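Local coordinates for vascular protein tyrosine phosphatase 1 (Rattus norvegicus, PDB 3I36) that probably removes phosphate from phosphotyrosine residues of target proteins, through the receptor-type tyrosine phosphatase catalytic domain that this chain represents, at residues Glu32-Lys37 against Ala47-Asp52; Arg86-Val91 against Thr96-Asn101; Met131-Asn136 against Phe187-Met192. All blocks are in the same frame, centred on the assembly; numbering follows the deposited sequence.

Interaction 1 (Glu32-Lys37 against Ala47-Asp52); sequences EAYFKK and AEEYED
Tyr34 and Glu49 join the two limbs of a bent helix, residues 28-53, at the N-terminal end of the tyrosine phosphatase catalytic domain. Fifteen residues of straight helix would rise more than 20 Å, yet the CA atoms of Tyr34 and Glu49 are only 12.3 Å apart, so the helix must bend sharply between them. The contact is a single meeting of polar ends: the two side chains approach from opposite directions, and just 80 Å² of surface is buried. Tyr34 OH donates a very short hydrogen bond of 2.5 Å to Glu49 OE1. The oxygen lies at the edge of the ring, near its plane, and the carboxylate is turned only 24° from that plane, so phenol and acid meet edge to edge, nearly coplanar. Glu49 gets there with an outstretched chain, its CG anti to the carbonyl carbon (chi1 -75°) and everything beyond CG extended. The other carboxylate oxygen, Glu49 OE2, is hydrogen-bonded to the hydroxyl of Tyr293, so each oxygen of this buried acid has a tyrosine hydroxyl as partner, which would probably help it carry a negative charge. A phenylalanine in place of Tyr34 would probably leave Glu49 OE1 without its phenolic donor and the carboxylate freer to turn. Two further helices pack against these limbs. The side chains of Tyr34 and Phe35 rest on Asn297 and Gln298 of helix 290-305, while Glu49 and Asp52 touch Tyr273 of helix 272-280, and Tyr50 lies against Arg280 of that same helix.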
loop_
_atom_site.group_PDB
_atom_site.type_symbol
_atom_site.label_atom_id
_atom_site.label_comp_id
_atom_site.label_asym_id
_atom_site.label_seq_id
_atom_site.Cartn_x
_atom_site.Cartn_y
_atom_site.Cartn_z
ATOM N N GLU A 32 18.258 3.174 -18.382
ATOM C CA GLU A 32 17.942 4.457 -18.995
ATOM C C GLU A 32 17.597 4.310 -20.475
ATOM O O GLU A 32 16.658 4.940 -20.961
ATOM C CB GLU A 32 19.044 5.496 -18.790
ATOM C CG GLU A 32 18.679 6.840 -19.423
ATOM C CD GLU A 32 19.230 8.034 -18.670
ATOM O OE1 GLU A 32 19.785 7.855 -17.565
ATOM O OE2 GLU A 32 19.098 9.161 -19.190
ATOM N N ALA A 33 18.344 3.471 -21.183
ATOM C CA ALA A 33 18.091 3.253 -22.601
ATOM C C ALA A 33 16.749 2.569 -22.764
ATOM O O ALA A 33 15.995 2.873 -23.687
ATOM C CB ALA A 33 19.184 2.407 -23.213
ATOM N N TYR A 34 16.469 1.630 -21.868
ATOM C CA TYR A 34 15.217 0.904 -21.891
ATOM C C TYR A 34 14.062 1.886 -21.707
ATOM O O TYR A 34 13.059 1.842 -22.429
ATOM C CB TYR A 34 15.216 -0.165 -20.793
ATOM C CG TYR A 34 13.845 -0.512 -20.302
ATOM C CD1 TYR A 34 13.094 -1.510 -20.917
ATOM C CD2 TYR A 34 13.288 0.160 -19.224
ATOM C CE1 TYR A 34 11.819 -1.823 -20.463
ATOM C CE2 TYR A 34 12.027 -0.136 -18.780
ATOM C CZ TYR A 34 11.299 -1.134 -19.398
ATOM O OH TYR A 34 10.046 -1.431 -18.934
ATOM N N PHE A 35 14.229 2.790 -20.747
ATOM C CA PHE A 35 13.203 3.773 -20.422
ATOM C C PHE A 35 12.917 4.683 -21.614
ATOM O O PHE A 35 11.759 4.944 -21.949
ATOM C CB PHE A 35 13.650 4.608 -19.225
ATOM C CG PHE A 35 12.648 5.626 -18.790
ATOM C CD1 PHE A 35 11.830 5.384 -17.706
ATOM C CD2 PHE A 35 12.533 6.831 -19.460
ATOM C CE1 PHE A 35 10.904 6.326 -17.303
ATOM C CE2 PHE A 35 11.614 7.775 -19.059
ATOM C CZ PHE A 35 10.799 7.523 -17.987
ATOM N N LYS A 36 13.978 5.177 -22.244
ATOM C CA LYS A 36 13.833 6.031 -23.417
ATOM C C LYS A 36 13.094 5.275 -24.509
ATOM O O LYS A 36 12.220 5.823 -25.168
ATOM C CB LYS A 36 15.202 6.486 -23.931
ATOM N N LYS A 37 13.461 4.010 -24.693
ATOM C CA LYS A 37 12.823 3.157 -25.679
ATOM C C LYS A 37 11.327 3.043 -25.395
ATOM O O LYS A 37 10.495 3.166 -26.293
ATOM C CB LYS A 37 13.464 1.777 -25.637
ATOM C CG LYS A 37 12.993 0.814 -26.696
ATOM C CD LYS A 37 13.717 -0.515 -26.540
ATOM C CE LYS A 37 15.224 -0.314 -26.513
ATOM N NZ LYS A 37 15.939 -1.528 -26.012
ATOM N N ALA A 47 3.024 1.632 -22.233
ATOM C CA ALA A 47 1.608 1.354 -22.419
ATOM C C ALA A 47 1.401 -0.119 -22.744
ATOM O O ALA A 47 0.451 -0.739 -22.271
ATOM C CB ALA A 47 1.022 2.245 -23.523
ATOM N N GLU A 48 2.298 -0.672 -23.555
ATOM C CA GLU A 48 2.218 -2.075 -23.930
ATOM C C GLU A 48 2.446 -2.987 -22.729
ATOM O O GLU A 48 1.736 -3.980 -22.538
ATOM C CB GLU A 48 3.244 -2.394 -25.016
ATOM C CG GLU A 48 3.183 -3.833 -25.499
ATOM C CD GLU A 48 4.145 -4.092 -26.648
ATOM O OE1 GLU A 48 5.252 -3.512 -26.640
ATOM O OE2 GLU A 48 3.785 -4.867 -27.561
ATOM N N GLU A 49 3.447 -2.656 -21.924
ATOM C CA GLU A 49 3.733 -3.461 -20.742
ATOM C C GLU A 49 2.526 -3.422 -19.831
ATOM O O GLU A 49 2.088 -4.442 -19.304
ATOM C CB GLU A 49 4.946 -2.912 -19.998
ATOM C CG GLU A 49 6.250 -3.221 -20.671
ATOM C CD GLU A 49 7.428 -2.629 -19.931
ATOM O OE1 GLU A 49 8.507 -2.531 -20.542
ATOM O OE2 GLU A 49 7.270 -2.260 -18.748
ATOM N N TYR A 50 1.989 -2.222 -19.651
ATOM C CA TYR A 50 0.897 -2.031 -18.726
ATOM C C TYR A 50 -0.360 -2.731 -19.235
ATOM O O TYR A 50 -1.117 -3.307 -18.459
ATOM C CB TYR A 50 0.652 -0.538 -18.521
ATOM C CG TYR A 50 -0.299 -0.277 -17.400
ATOM C CD1 TYR A 50 0.080 -0.496 -16.080
ATOM C CD2 TYR A 50 -1.584 0.172 -17.657
ATOM C CE1 TYR A 50 -0.804 -0.268 -15.046
ATOM C CE2 TYR A 50 -2.466 0.404 -16.640
ATOM C CZ TYR A 50 -2.074 0.177 -15.337
ATOM O OH TYR A 50 -2.965 0.411 -14.339
ATOM N N GLU A 51 -0.570 -2.698 -20.546
ATOM C CA GLU A 51 -1.709 -3.387 -21.143
ATOM C C GLU A 51 -1.572 -4.889 -20.951
ATOM O O GLU A 51 -2.555 -5.598 -20.725
ATOM C CB GLU A 51 -1.821 -3.053 -22.631
ATOM C CG GLU A 51 -2.834 -3.906 -23.385
ATOM C CD GLU A 51 -4.274 -3.625 -22.982
ATOM O OE1 GLU A 51 -4.528 -2.639 -22.254
ATOM O OE2 GLU A 51 -5.160 -4.397 -23.398
ATOM N N ASP A 52 -0.339 -5.372 -21.016
ATOM C CA ASP A 52 -0.061 -6.794 -20.792
ATOM C C ASP A 52 -0.400 -7.222 -19.379
ATOM O O ASP A 52 -0.676 -8.392 -19.122
ATOM C CB ASP A 52 1.411 -7.092 -21.051
ATOM C CG ASP A 52 1.710 -7.266 -22.514
ATOM O OD1 ASP A 52 0.749 -7.398 -23.305
ATOM O OD2 ASP A 52 2.902 -7.272 -22.867
#

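Interaction 2 (Arg86-Val91 against Thr96-Asn101); sequences RVKLSV and TDDYIN
Arg86 grips Asp98 end-on, one nitrogen to each carboxylate oxygen, in a two-pronged salt bridge that ties together two chain segments running in nearly opposite directions. Arg86 NH2 reaches Asp98 OD2 at 2.8 Å, on the syn side though tilted out of the carboxylate plane. NH1 of the same arginine meets Asp98 OD1 at 2.9 Å from well above that plane, and the two flat groups stand 56° apart. Beyond a CG set between backbone N and carbonyl carbon (chi1 73°), the arginine chain runs extended to NE and carries the guanidinium across to the acid.

The backbone supplies one direct bond, a nearly straight one (175° at the hydrogen), from Leu89 N to Asp98 O at 2.7 Å. Where the strands diverge, water 1 bridges them: it donates to Val87 O at 2.6 Å and accepts from Ile100 N at 3.0 Å. It also takes a hydrogen bond from Arg86 NH1, so that nitrogen serves both the acid and the water. Two acceptors face each other farther along, Ser90 O and Asp97 O, 3.3 Å apart; Arg130 answers both, with NH2 and NH1 respectively. Asp97 OD2 receives the backbone nitrogens of Thr93 and His94 in the intervening turn, and Tyr99 OH pairs with Asn74. Beside this polar network Leu89 CD1 packs on Ile100 CB at 3.9 Å, the apolar part of the contact.

The segments carry the RVxL part of the DxxRVxL motif and the DYIN of DYINA, familiar from tyrosine phosphatases, here joined as a loose antiparallel, water-bridged pair within the catalytic domain.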
loop_
_atom_site.group_PDB
_atom_site.type_symbol
_atom_site.label_atom_id
_atom_site.label_comp_id
_atom_site.label_asym_id
_atom_site.label_seq_id
_atom_site.Cartn_x
_atom_site.Cartn_y
_atom_site.Cartn_z
ATOM N N ARG A 86 -6.169 -12.699 0.639
ATOM C CA ARG A 86 -6.876 -11.754 1.477
ATOM C C ARG A 86 -6.437 -11.920 2.924
ATOM O O ARG A 86 -6.072 -13.016 3.368
ATOM C CB ARG A 86 -8.398 -11.898 1.329
ATOM C CG ARG A 86 -8.974 -13.125 1.986
ATOM C CD ARG A 86 -10.482 -13.119 1.847
ATOM N NE ARG A 86 -11.069 -14.279 2.488
ATOM C CZ ARG A 86 -11.653 -14.240 3.680
ATOM N NH1 ARG A 86 -11.726 -13.095 4.344
ATOM N NH2 ARG A 86 -12.158 -15.344 4.197
ATOM N N VAL A 87 -6.452 -10.813 3.647
ATOM C CA VAL A 87 -6.107 -10.826 5.051
ATOM C C VAL A 87 -7.331 -11.337 5.795
ATOM O O VAL A 87 -8.408 -10.766 5.682
ATOM C CB VAL A 87 -5.746 -9.420 5.530
ATOM C CG1 VAL A 87 -5.450 -9.424 7.011
ATOM C CG2 VAL A 87 -4.553 -8.864 4.714
ATOM N N LYS A 88 -7.165 -12.414 6.551
ATOM C CA LYS A 88 -8.284 -12.997 7.277
ATOM C C LYS A 88 -8.152 -12.659 8.742
ATOM O O LYS A 88 -7.134 -12.947 9.352
ATOM C CB LYS A 88 -8.304 -14.511 7.097
ATOM C CG LYS A 88 -8.524 -14.942 5.665
ATOM C CD LYS A 88 -8.432 -16.446 5.524
ATOM C CE LYS A 88 -8.251 -16.839 4.066
ATOM N NZ LYS A 88 -8.175 -18.318 3.885
ATOM N N LEU A 89 -9.181 -12.033 9.303
ATOM C CA LEU A 89 -9.153 -11.661 10.702
ATOM C C LEU A 89 -9.747 -12.768 11.553
ATOM O O LEU A 89 -10.267 -13.748 11.031
ATOM C CB LEU A 89 -9.925 -10.366 10.912
ATOM C CG LEU A 89 -9.504 -9.265 9.932
ATOM C CD1 LEU A 89 -10.340 -8.011 10.173
ATOM C CD2 LEU A 89 -7.988 -8.985 10.046
ATOM N N SER A 90 -9.646 -12.607 12.865
ATOM C CA SER A 90 -10.225 -13.554 13.794
ATOM C C SER A 90 -11.726 -13.567 13.580
ATOM O O SER A 90 -12.305 -12.621 13.043
ATOM C CB SER A 90 -9.925 -13.131 15.231
ATOM O OG SER A 90 -10.337 -11.792 15.433
ATOM N N VAL A 91 -12.355 -14.655 13.979
ATOM C CA VAL A 91 -13.794 -14.733 13.876
ATOM C C VAL A 91 -14.341 -14.783 15.288
ATOM O O VAL A 91 -13.788 -15.467 16.148
ATOM C CB VAL A 91 -14.226 -15.968 13.088
ATOM C CG1 VAL A 91 -13.769 -15.845 11.648
ATOM C CG2 VAL A 91 -13.649 -17.223 13.716
ATOM N N THR A 96 -17.879 -14.332 8.550
ATOM C CA THR A 96 -17.606 -13.083 7.827
ATOM C C THR A 96 -16.906 -12.062 8.706
ATOM O O THR A 96 -16.457 -11.018 8.227
ATOM C CB THR A 96 -18.877 -12.459 7.240
ATOM O OG1 THR A 96 -19.805 -12.196 8.301
ATOM C CG2 THR A 96 -19.509 -13.405 6.232
ATOM N N ASP A 97 -16.801 -12.364 9.992
ATOM C CA ASP A 97 -15.984 -11.535 10.872
ATOM C C ASP A 97 -14.533 -11.529 10.397
ATOM O O ASP A 97 -13.760 -10.663 10.772
ATOM C CB ASP A 97 -16.004 -12.084 12.289
ATOM C CG ASP A 97 -17.343 -11.930 12.957
ATOM O OD1 ASP A 97 -18.202 -11.179 12.440
ATOM O OD2 ASP A 97 -17.516 -12.563 14.011
ATOM N N ASP A 98 -14.154 -12.508 9.587
ATOM C CA ASP A 98 -12.755 -12.612 9.192
ATOM C C ASP A 98 -12.428 -11.611 8.095
ATOM O O ASP A 98 -11.275 -11.449 7.691
ATOM C CB ASP A 98 -12.405 -14.046 8.759
ATOM C CG ASP A 98 -12.892 -14.396 7.347
ATOM O OD1 ASP A 98 -13.448 -13.542 6.618
ATOM O OD2 ASP A 98 -12.695 -15.559 6.953
ATOM N N TYR A 99 -13.447 -10.903 7.642
ATOM C CA TYR A 99 -13.314 -10.205 6.379
ATOM C C TYR A 99 -12.851 -8.781 6.530
ATOM O O TYR A 99 -13.392 -8.008 7.323
ATOM C CB TYR A 99 -14.616 -10.197 5.584
ATOM C CG TYR A 99 -14.391 -9.515 4.273
ATOM C CD1 TYR A 99 -13.835 -10.209 3.203
ATOM C CD2 TYR A 99 -14.664 -8.161 4.115
ATOM C CE1 TYR A 99 -13.579 -9.584 2.003
ATOM C CE2 TYR A 99 -14.423 -7.520 2.901
ATOM C CZ TYR A 99 -13.873 -8.250 1.853
ATOM O OH TYR A 99 -13.615 -7.641 0.659
ATOM N N ILE A 100 -11.854 -8.438 5.729
ATOM C CA ILE A 100 -11.489 -7.052 5.550
ATOM C C ILE A 100 -10.977 -6.915 4.135
ATOM O O ILE A 100 -10.381 -7.846 3.573
ATOM C CB ILE A 100 -10.418 -6.606 6.555
ATOM C CG1 ILE A 100 -10.111 -5.105 6.371
ATOM C CG2 ILE A 100 -9.171 -7.483 6.391
ATOM C CD1 ILE A 100 -9.465 -4.455 7.595
ATOM N N ASN A 101 -11.243 -5.767 3.537
ATOM C CA ASN A 101 -10.799 -5.544 2.189
ATOM C C ASN A 101 -9.320 -5.211 2.225
ATOM O O ASN A 101 -8.935 -4.049 2.344
ATOM C CB ASN A 101 -11.573 -4.421 1.529
ATOM C CG ASN A 101 -11.312 -4.370 0.047
ATOM O OD1 ASN A 101 -10.152 -4.364 -0.380
ATOM N ND2 ASN A 101 -12.376 -4.370 -0.750
HETATM O O HOH W 1 -10.402 -10.568 4.100
#

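Interaction 3 (Met131-Asn136 against Phe187-Met192); sequences MVWEKN and FVVKNM
Trp133 lies against Val189 and Asn191 where the C-terminal end of helix 125-134 packs on strand 182-191 of the large mixed sheet of the phosphatase domain. The indole does most of the work on the helix side. Its CG is anti to the backbone N (chi1 180°), which sends the ring system out from the helix to the strand. There it meets Val189 and Asn191, alternate residues of one strand whose side chains both rise toward the helix.

Asn191 crosses the tryptophan at about a right angle and sets its CB over one face. That carbon sits 3.9 Å from the centroid of the six-membered ring, a CH-pi contact offset toward the rim. The amide does not lie flat on the indole: its plane is turned 73° from the ring, and OD1 is engaged by the backbone nitrogen of Ser194 just after the strand. Val189 instead slides past the tryptophan in the opposite direction, its CG1 branch touching Trp133 CE3 at 3.7 Å. The carbonyl of the same residue is also close, Val189 O lying 3.4 Å from Trp133 CZ3. Neighbouring strands help to seat the indole, which touches Ile169 and meets the ring of His198.

Just past Trp133 the helix ends in a Schellman motif, with Asn136 at positive phi and Val137 N bonded back to Val132 O. No hydrogen bond joins helix to strand here: Trp133 NE1 and Asn191 ND2 approach to 3.3 Å, but both are donors.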
loop_
_atom_site.group_PDB
_atom_site.type_symbol
_atom_site.label_atom_id
_atom_site.label_comp_id
_atom_site.label_asym_id
_atom_site.label_seq_id
_atom_site.Cartn_x
_atom_site.Cartn_y
_atom_site.Cartn_z
ATOM N N MET A 131 -7.256 -5.686 12.265
ATOM C CA MET A 131 -6.250 -6.186 11.339
ATOM C C MET A 131 -4.889 -5.671 11.773
ATOM O O MET A 131 -3.907 -6.408 11.818
ATOM C CB MET A 131 -6.523 -5.688 9.940
ATOM C CG MET A 131 -5.421 -6.081 8.983
ATOM S SD MET A 131 -5.876 -5.807 7.272
ATOM C CE MET A 131 -5.865 -4.027 7.161
ATOM N N VAL A 132 -4.837 -4.380 12.068
ATOM C CA VAL A 132 -3.604 -3.776 12.531
ATOM C C VAL A 132 -3.084 -4.571 13.705
ATOM O O VAL A 132 -1.909 -4.913 13.758
ATOM C CB VAL A 132 -3.814 -2.315 12.966
ATOM C CG1 VAL A 132 -2.650 -1.851 13.868
ATOM C CG2 VAL A 132 -3.921 -1.426 11.741
ATOM N N TRP A 133 -3.967 -4.876 14.649
ATOM C CA TRP A 133 -3.539 -5.585 15.847
ATOM C C TRP A 133 -3.158 -7.024 15.544
ATOM O O TRP A 133 -2.051 -7.480 15.845
ATOM C CB TRP A 133 -4.616 -5.598 16.924
ATOM C CG TRP A 133 -4.083 -6.340 18.083
ATOM C CD1 TRP A 133 -4.349 -7.632 18.439
ATOM C CD2 TRP A 133 -3.076 -5.871 18.983
ATOM N NE1 TRP A 133 -3.599 -7.978 19.545
ATOM C CE2 TRP A 133 -2.806 -6.913 19.890
ATOM C CE3 TRP A 133 -2.393 -4.656 19.117
ATOM C CZ2 TRP A 133 -1.885 -6.777 20.927
ATOM C CZ3 TRP A 133 -1.471 -4.521 20.150
ATOM C CH2 TRP A 133 -1.227 -5.579 21.040
ATOM N N GLU A 134 -4.084 -7.751 14.940
ATOM C CA GLU A 134 -3.892 -9.179 14.759
ATOM C C GLU A 134 -2.764 -9.499 13.809
ATOM O O GLU A 134 -2.160 -10.557 13.896
ATOM C CB GLU A 134 -5.177 -9.827 14.264
ATOM C CG GLU A 134 -6.275 -9.756 15.307
ATOM C CD GLU A 134 -7.561 -10.365 14.822
ATOM O OE1 GLU A 134 -7.591 -10.889 13.684
ATOM O OE2 GLU A 134 -8.536 -10.313 15.590
ATOM N N LYS A 135 -2.502 -8.595 12.881
ATOM C CA LYS A 135 -1.502 -8.893 11.870
ATOM C C LYS A 135 -0.167 -8.230 12.169
ATOM O O LYS A 135 0.719 -8.225 11.328
ATOM C CB LYS A 135 -2.003 -8.532 10.479
ATOM C CG LYS A 135 -3.305 -9.220 10.122
ATOM C CD LYS A 135 -3.244 -10.734 10.400
ATOM C CE LYS A 135 -4.544 -11.417 9.956
ATOM N NZ LYS A 135 -4.662 -12.825 10.431
ATOM N N ASN A 136 -0.025 -7.693 13.375
ATOM C CA ASN A 136 1.286 -7.288 13.851
ATOM C C ASN A 136 1.799 -6.075 13.092
ATOM O O ASN A 136 2.992 -5.954 12.836
ATOM C CB ASN A 136 2.269 -8.454 13.694
ATOM C CG ASN A 136 3.497 -8.293 14.550
ATOM O OD1 ASN A 136 3.406 -7.807 15.669
ATOM N ND2 ASN A 136 4.658 -8.697 14.026
ATOM N N PHE A 187 1.532 6.302 17.458
ATOM C CA PHE A 187 0.483 5.871 18.347
ATOM C C PHE A 187 0.996 4.750 19.221
ATOM O O PHE A 187 2.030 4.129 18.953
ATOM C CB PHE A 187 -0.699 5.328 17.555
ATOM C CG PHE A 187 -1.209 6.269 16.519
ATOM C CD1 PHE A 187 -2.250 7.138 16.810
ATOM C CD2 PHE A 187 -0.642 6.296 15.255
ATOM C CE1 PHE A 187 -2.715 8.019 15.853
ATOM C CE2 PHE A 187 -1.112 7.170 14.281
ATOM C CZ PHE A 187 -2.148 8.037 14.584
ATOM N N VAL A 188 0.259 4.510 20.284
ATOM C CA VAL A 188 0.390 3.277 21.014
ATOM C C VAL A 188 -0.873 2.520 20.688
ATOM O O VAL A 188 -1.970 3.069 20.764
ATOM C CB VAL A 188 0.465 3.521 22.523
ATOM C CG1 VAL A 188 0.412 2.203 23.258
ATOM C CG2 VAL A 188 1.739 4.275 22.862
ATOM N N VAL A 189 -0.719 1.268 20.291
ATOM C CA VAL A 189 -1.871 0.438 20.015
ATOM C C VAL A 189 -1.945 -0.621 21.088
ATOM O O VAL A 189 -0.983 -1.337 21.332
ATOM C CB VAL A 189 -1.756 -0.253 18.661
ATOM C CG1 VAL A 189 -3.011 -1.054 18.387
ATOM C CG2 VAL A 189 -1.535 0.784 17.585
ATOM N N LYS A 190 -3.097 -0.713 21.729
ATOM C CA LYS A 190 -3.262 -1.645 22.822
ATOM C C LYS A 190 -4.477 -2.516 22.602
ATOM O O LYS A 190 -5.540 -2.049 22.190
ATOM C CB LYS A 190 -3.428 -0.873 24.123
ATOM C CG LYS A 190 -3.355 -1.713 25.375
ATOM C CD LYS A 190 -3.363 -0.787 26.585
ATOM C CE LYS A 190 -3.084 -1.522 27.878
ATOM N NZ LYS A 190 -3.022 -0.546 29.010
ATOM N N ASN A 191 -4.307 -3.794 22.880
ATOM C CA ASN A 191 -5.437 -4.678 22.974
ATOM C C ASN A 191 -5.905 -4.691 24.419
ATOM O O ASN A 191 -5.223 -5.210 25.313
ATOM C CB ASN A 191 -5.062 -6.078 22.509
ATOM C CG ASN A 191 -6.254 -7.009 22.478
ATOM O OD1 ASN A 191 -7.098 -6.980 23.370
ATOM N ND2 ASN A 191 -6.327 -7.842 21.450
ATOM N N MET A 192 -7.072 -4.106 24.649
ATOM C CA MET A 192 -7.613 -3.973 25.995
ATOM C C MET A 192 -7.949 -5.326 26.619
ATOM O O MET A 192 -7.945 -5.469 27.841
ATOM C CB MET A 192 -8.843 -3.065 25.977
ATOM C CG MET A 192 -8.531 -1.647 25.526
ATOM S SD MET A 192 -7.276 -0.862 26.562
ATOM C CE MET A 192 -8.259 -0.450 28.010
#

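Interactions 2 and 3 adjoin, their centres about 15 Å apart, while interaction 1 lies on the opposite side of the chain's centre, about 37 and 41 Å away from them, centre to centre. Helix 125-134 and the residue just after it are shared: Leu89 CD2 packs 3.5 Å from Met131 CA, Lys135 NZ, just past the helix end, hydrogen-bonds to Lys88 O, and Ser90 OG probably bonds to Glu134 OE2. The helix thus carries the 86-101 region on one flank while Trp133 meets the sheet. Interaction 2 comes nearest to the probable substrate site, the Ile100 side chain lying about 11 Å from Gly247 of the phosphate-binding loop; interactions 1 and 3 lie away from it.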